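Local coordinates for protein putative TetR transcriptional regulator (Rhodococcus sp., PDB 2I10) that probably binds DNA as a TetR-family transcriptional regulator, with an N-terminal helix-turn-helix domain and a helical C-terminal domain that holds p-nitrophenol in this crystal, at residues B[28-33]-B[120-125]; B[32-37]-B[53-58]. All coordinates share one frame; numbering follows the deposited sequence.

Contact 1: B[28-33]-B[120-125]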
loop_
_atom_site.group_PDB
_atom_site.type_symbol
_atom_site.label_atom_id
_atom_site.label_comp_id
_atom_site.label_asym_id
_atom_site.label_seq_id
_atom_site.Cartn_x
_atom_site.Cartn_y
_atom_site.Cartn_z
ATOM N N GLY B 28 -8.927 4.652 19.136
ATOM C CA GLY B 28 -9.007 3.254 19.521
ATOM C C GLY B 28 -10.440 2.876 19.874
ATOM O O GLY B 28 -11.349 3.705 19.866
ATOM N N TYR B 29 -10.644 1.604 20.141
ATOM C CA TYR B 29 -11.959 1.101 20.405
ATOM C C TYR B 29 -12.454 1.578 21.761
ATOM O O TYR B 29 -13.506 2.196 21.863
ATOM C CB TYR B 29 -11.959 -0.431 20.326
ATOM C CG TYR B 29 -13.331 -1.021 20.604
ATOM C CD1 TYR B 29 -14.319 -1.002 19.615
ATOM C CD2 TYR B 29 -13.637 -1.589 21.858
ATOM C CE1 TYR B 29 -15.603 -1.550 19.839
ATOM C CE2 TYR B 29 -14.912 -2.121 22.098
ATOM C CZ TYR B 29 -15.889 -2.100 21.088
ATOM O OH TYR B 29 -17.173 -2.611 21.306
ATOM N N GLU B 30 -11.639 1.352 22.779
ATOM C CA GLU B 30 -12.019 1.546 24.175
ATOM C C GLU B 30 -12.368 2.964 24.481
ATOM O O GLU B 30 -13.288 3.212 25.248
ATOM C CB GLU B 30 -10.888 1.118 25.103
ATOM C CG GLU B 30 -10.674 -0.359 25.093
ATOM C CD GLU B 30 -9.761 -0.863 26.207
ATOM O OE1 GLU B 30 -9.506 -0.111 27.189
ATOM O OE2 GLU B 30 -9.322 -2.039 26.079
ATOM N N GLY B 31 -11.638 3.885 23.852
ATOM C CA GLY B 31 -11.774 5.275 24.132
ATOM C C GLY B 31 -12.752 5.954 23.208
ATOM O O GLY B 31 -12.893 7.161 23.280
ATOM N N THR B 32 -13.425 5.207 22.349
ATOM C CA THR B 32 -14.471 5.770 21.507
ATOM C C THR B 32 -15.816 5.487 22.149
ATOM O O THR B 32 -16.125 4.318 22.427
ATOM C CB THR B 32 -14.447 5.174 20.108
ATOM O OG1 THR B 32 -13.253 5.589 19.472
ATOM C CG2 THR B 32 -15.618 5.677 19.264
ATOM N N SER B 33 -16.594 6.537 22.438
ATOM C CA SER B 33 -17.860 6.302 23.121
ATOM C C SER B 33 -18.986 6.244 22.112
ATOM O O SER B 33 -18.825 6.696 20.968
ATOM C CB SER B 33 -18.133 7.394 24.158
ATOM O OG SER B 33 -18.408 8.642 23.556
ATOM N N HIS B 120 -4.094 5.190 16.887
ATOM C CA HIS B 120 -4.035 4.884 18.313
ATOM C C HIS B 120 -3.222 3.606 18.592
ATOM O O HIS B 120 -3.206 2.673 17.773
ATOM C CB HIS B 120 -5.463 4.744 18.854
ATOM C CG HIS B 120 -5.539 4.769 20.335
ATOM N ND1 HIS B 120 -5.403 3.634 21.096
ATOM C CD2 HIS B 120 -5.657 5.799 21.208
ATOM C CE1 HIS B 120 -5.483 3.954 22.377
ATOM N NE2 HIS B 120 -5.647 5.261 22.473
ATOM N N HIS B 121 -2.539 3.545 19.735
ATOM C CA HIS B 121 -1.723 2.341 20.035
ATOM C C HIS B 121 -2.509 0.988 20.003
ATOM O O HIS B 121 -1.968 -0.028 19.551
ATOM C CB HIS B 121 -0.878 2.506 21.326
ATOM C CG HIS B 121 -1.691 2.593 22.574
ATOM N ND1 HIS B 121 -2.007 1.486 23.326
ATOM C CD2 HIS B 121 -2.279 3.651 23.187
ATOM C CE1 HIS B 121 -2.754 1.858 24.354
ATOM N NE2 HIS B 121 -2.927 3.167 24.296
ATOM N N GLU B 122 -3.776 1.017 20.410
ATOM C CA GLU B 122 -4.670 -0.145 20.356
ATOM C C GLU B 122 -4.794 -0.645 18.922
ATOM O O GLU B 122 -4.836 -1.852 18.672
ATOM C CB GLU B 122 -6.080 0.245 20.811
ATOM C CG GLU B 122 -6.369 0.228 22.317
ATOM C CD GLU B 122 -7.817 0.702 22.652
ATOM O OE1 GLU B 122 -7.966 1.564 23.551
ATOM O OE2 GLU B 122 -8.801 0.242 22.015
ATOM N N ILE B 123 -4.848 0.311 17.982
ATOM C CA ILE B 123 -5.021 0.008 16.582
ATOM C C ILE B 123 -3.692 -0.509 16.004
ATOM O O ILE B 123 -3.704 -1.419 15.191
ATOM C CB ILE B 123 -5.513 1.237 15.780
ATOM C CG1 ILE B 123 -6.857 1.761 16.314
ATOM C CG2 ILE B 123 -5.584 0.908 14.250
ATOM C CD1 ILE B 123 -8.109 0.869 16.102
ATOM N N VAL B 124 -2.565 0.054 16.477
ATOM C CA VAL B 124 -1.214 -0.432 16.126
ATOM C C VAL B 124 -1.070 -1.910 16.518
ATOM O O VAL B 124 -0.609 -2.734 15.722
ATOM C CB VAL B 124 -0.092 0.418 16.851
ATOM C CG1 VAL B 124 1.275 -0.252 16.720
ATOM C CG2 VAL B 124 -0.056 1.836 16.308
ATOM N N ASP B 125 -1.462 -2.217 17.756
ATOM C CA ASP B 125 -1.413 -3.564 18.288
ATOM C C ASP B 125 -2.302 -4.509 17.480
ATOM O O ASP B 125 -1.902 -5.623 17.132
ATOM C CB ASP B 125 -1.764 -3.568 19.797
ATOM C CG ASP B 125 -0.664 -2.946 20.645
ATOM O OD1 ASP B 125 0.447 -2.700 20.114
ATOM O OD2 ASP B 125 -0.896 -2.699 21.839
#
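At the junction between the N-terminal, predicted DNA-binding domain and the C-terminal domain, Glu122 in the first turn of helix 121-148 reaches the type I turn Tyr29-Thr32, which follows helix 15-27. Its chain is extended beyond CG, and one oxygen, OE2, takes two backbone N-H groups. The bond from Glu30 N to Glu122 OE2 is nearly straight (3.1 Å, 175°) and uses the syn lone pair; that from Tyr29 N to the same OE2, at 3.0 Å, is bent to 126° and weak. Glu122 OE1 lies 3.3 Å from Glu30 CB. The two glutamate side chains cross at about a right angle, their OE1 atoms 4.3 Å apart, a like-charge proximity that probably costs some energy. Gly28 N lies 3.5 Å from His120 CB; Gly28 has positive phi, where a CB would press on the preceding carbonyl and also run into His120 ND1. That ND1 accepts from Glu122 N at 3.2 Å as an N-cap. An alanine in place of Glu122 would probably leave the Tyr29 and Glu30 amides without this acceptor and the turn less firmly joined to the helix. A helix-start carboxylate thus accepts turn amides before the predicted helix-turn-helix, an interdomain contact in the two-domain, all-helical TetR fold.

Contact 2: B[32-37]-B[53-58]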
loop_
_atom_site.group_PDB
_atom_site.type_symbol
_atom_site.label_atom_id
_atom_site.label_comp_id
_atom_site.label_asym_id
_atom_site.label_seq_id
_atom_site.Cartn_x
_atom_site.Cartn_y
_atom_site.Cartn_z
ATOM N N THR B 32 -13.425 5.207 22.349
ATOM C CA THR B 32 -14.471 5.770 21.507
ATOM C C THR B 32 -15.816 5.487 22.149
ATOM O O THR B 32 -16.125 4.318 22.427
ATOM C CB THR B 32 -14.447 5.174 20.108
ATOM O OG1 THR B 32 -13.253 5.589 19.472
ATOM C CG2 THR B 32 -15.618 5.677 19.264
ATOM N N SER B 33 -16.594 6.537 22.438
ATOM C CA SER B 33 -17.860 6.302 23.121
ATOM C C SER B 33 -18.986 6.244 22.112
ATOM O O SER B 33 -18.825 6.696 20.968
ATOM C CB SER B 33 -18.133 7.394 24.158
ATOM O OG SER B 33 -18.408 8.642 23.556
ATOM N N ILE B 34 -20.137 5.725 22.542
ATOM C CA ILE B 34 -21.378 5.844 21.766
ATOM C C ILE B 34 -21.680 7.318 21.462
ATOM O O ILE B 34 -22.130 7.672 20.359
ATOM C CB ILE B 34 -22.632 5.203 22.511
ATOM C CG1 ILE B 34 -22.740 3.719 22.184
ATOM C CG2 ILE B 34 -23.937 5.844 22.035
ATOM C CD1 ILE B 34 -21.493 2.909 22.478
ATOM N N THR B 35 -21.427 8.166 22.449
ATOM C CA THR B 35 -21.657 9.587 22.306
ATOM C C THR B 35 -20.755 10.179 21.196
ATOM O O THR B 35 -21.219 11.003 20.426
ATOM C CB THR B 35 -21.510 10.323 23.640
ATOM O OG1 THR B 35 -22.518 9.859 24.536
ATOM C CG2 THR B 35 -21.737 11.839 23.452
ATOM N N ASP B 36 -19.497 9.731 21.114
ATOM C CA ASP B 36 -18.601 10.139 20.017
ATOM C C ASP B 36 -19.188 9.750 18.669
ATOM O O ASP B 36 -19.124 10.512 17.712
ATOM C CB ASP B 36 -17.234 9.443 20.142
ATOM C CG ASP B 36 -16.425 9.916 21.368
ATOM O OD1 ASP B 36 -16.661 11.060 21.870
ATOM O OD2 ASP B 36 -15.526 9.143 21.797
ATOM N N LEU B 37 -19.736 8.542 18.586
ATOM C CA LEU B 37 -20.222 8.033 17.294
ATOM C C LEU B 37 -21.496 8.708 16.830
ATOM O O LEU B 37 -21.611 9.094 15.649
ATOM C CB LEU B 37 -20.432 6.527 17.360
ATOM C CG LEU B 37 -19.135 5.722 17.449
ATOM C CD1 LEU B 37 -19.445 4.324 18.042
ATOM C CD2 LEU B 37 -18.471 5.607 16.105
ATOM N N GLY B 53 -26.102 -1.570 14.963
ATOM C CA GLY B 53 -26.006 -2.448 16.112
ATOM C C GLY B 53 -25.260 -1.808 17.255
ATOM O O GLY B 53 -25.258 -0.582 17.439
ATOM N N SER B 54 -24.633 -2.652 18.053
ATOM C CA SER B 54 -23.833 -2.184 19.158
ATOM C C SER B 54 -22.547 -1.535 18.657
ATOM O O SER B 54 -22.205 -1.643 17.468
ATOM C CB SER B 54 -23.537 -3.325 20.142
ATOM O OG SER B 54 -22.578 -4.235 19.575
ATOM N N LYS B 55 -21.837 -0.849 19.549
ATOM C CA LYS B 55 -20.534 -0.290 19.203
ATOM C C LYS B 55 -19.611 -1.384 18.646
ATOM O O LYS B 55 -18.878 -1.175 17.672
ATOM C CB LYS B 55 -19.885 0.331 20.446
ATOM C CG LYS B 55 -18.511 0.945 20.082
ATOM C CD LYS B 55 -17.873 1.736 21.186
ATOM C CE LYS B 55 -17.322 0.870 22.251
ATOM N NZ LYS B 55 -16.274 1.614 23.018
ATOM N N ARG B 56 -19.679 -2.568 19.254
ATOM C CA ARG B 56 -18.885 -3.712 18.816
ATOM C C ARG B 56 -19.283 -4.136 17.417
ATOM O O ARG B 56 -18.431 -4.376 16.576
ATOM C CB ARG B 56 -18.989 -4.891 19.783
ATOM C CG ARG B 56 -17.996 -6.041 19.463
ATOM C CD ARG B 56 -16.529 -5.550 19.644
ATOM N NE ARG B 56 -15.530 -6.620 19.666
ATOM C CZ ARG B 56 -15.282 -7.405 20.720
ATOM N NH1 ARG B 56 -14.347 -8.338 20.648
ATOM N NH2 ARG B 56 -15.958 -7.263 21.847
ATOM N N ASP B 57 -20.576 -4.255 17.157
ATOM C CA ASP B 57 -21.045 -4.598 15.791
ATOM C C ASP B 57 -20.469 -3.571 14.801
ATOM O O ASP B 57 -19.957 -3.945 13.771
ATOM C CB ASP B 57 -22.570 -4.556 15.677
ATOM C CG ASP B 57 -23.256 -5.627 16.499
ATOM O OD1 ASP B 57 -22.668 -6.683 16.739
ATOM O OD2 ASP B 57 -24.402 -5.410 16.905
ATOM N N LEU B 58 -20.597 -2.285 15.124
ATOM C CA LEU B 58 -20.137 -1.224 14.223
ATOM C C LEU B 58 -18.608 -1.311 13.994
ATOM O O LEU B 58 -18.127 -1.151 12.897
ATOM C CB LEU B 58 -20.533 0.152 14.737
ATOM C CG LEU B 58 -19.906 1.409 14.129
ATOM C CD1 LEU B 58 -20.120 1.444 12.571
ATOM C CD2 LEU B 58 -20.470 2.688 14.794
#
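Lys55 stretches from the first turn of helix 55-66 toward the start of helix 34-41, and its ammonium donates to the carbonyl of Thr32. CG stands anti to the backbone N (chi1 -179°), while the bend at chi3 (74°) turns CE out of the otherwise extended chain. NZ lies 2.8 Å from Thr32 O, and the C=O...N angle of 169° puts the nitrogen almost in line with the carbonyl. The same NZ also bonds Tyr29 O and makes a cation-pi contact with the Tyr29 ring, so the ammonium is held by two carbonyl oxygens and lies against that ring. The aliphatic part is packed as well: Ile34 CD1 sits 3.7 Å from Lys55 CB, the two side chains crossing obliquely, whereas Leu37 meets the lysine at about a right angle, its CD1 4.1 Å from Lys55 CG. Deeper in, Leu37 and Leu58 approach tip to tip: Leu58 CD2 meets both methyls of Leu37, CD1 and CD2, each at 3.8 Å. Both helices begin with a capping box, Ser33 with Asp36 and Ser54 with Asp57; Asp36 N, for instance, donates to Ser33 OG at 2.9 Å, and Ser33 N donates back to Asp36 OD2 from above the carboxylate plane. Around this layer, helix 15-27 brings Leu23 against Leu37, and Leu17 and Ala20 against Leu58, while helix 45-52 adds Leu48 and Phe52, building the N-terminal helical domain's core.

How the contacts relate
From the N terminus the chain runs through helix 15-27 into the loop 28-33, from which both contacts start. Contact 2 closes the shorter loop, with 15 residues between its segments, returning at 53-58 after the predicted helix-turn-helix; contact 1 closes a long one of 86 residues, returning at 120-125. The segment 53-58 thus falls within the span enclosed by contact 1, and the two share Thr32 and Ser33. Their centres lie 13 Å apart, and the lysine of contact 2 reaches back to the turn of contact 1. Contact 2 ties helices within the N-terminal domain, and contact 1 ties that domain to helix 121-148 of the C-terminal domain.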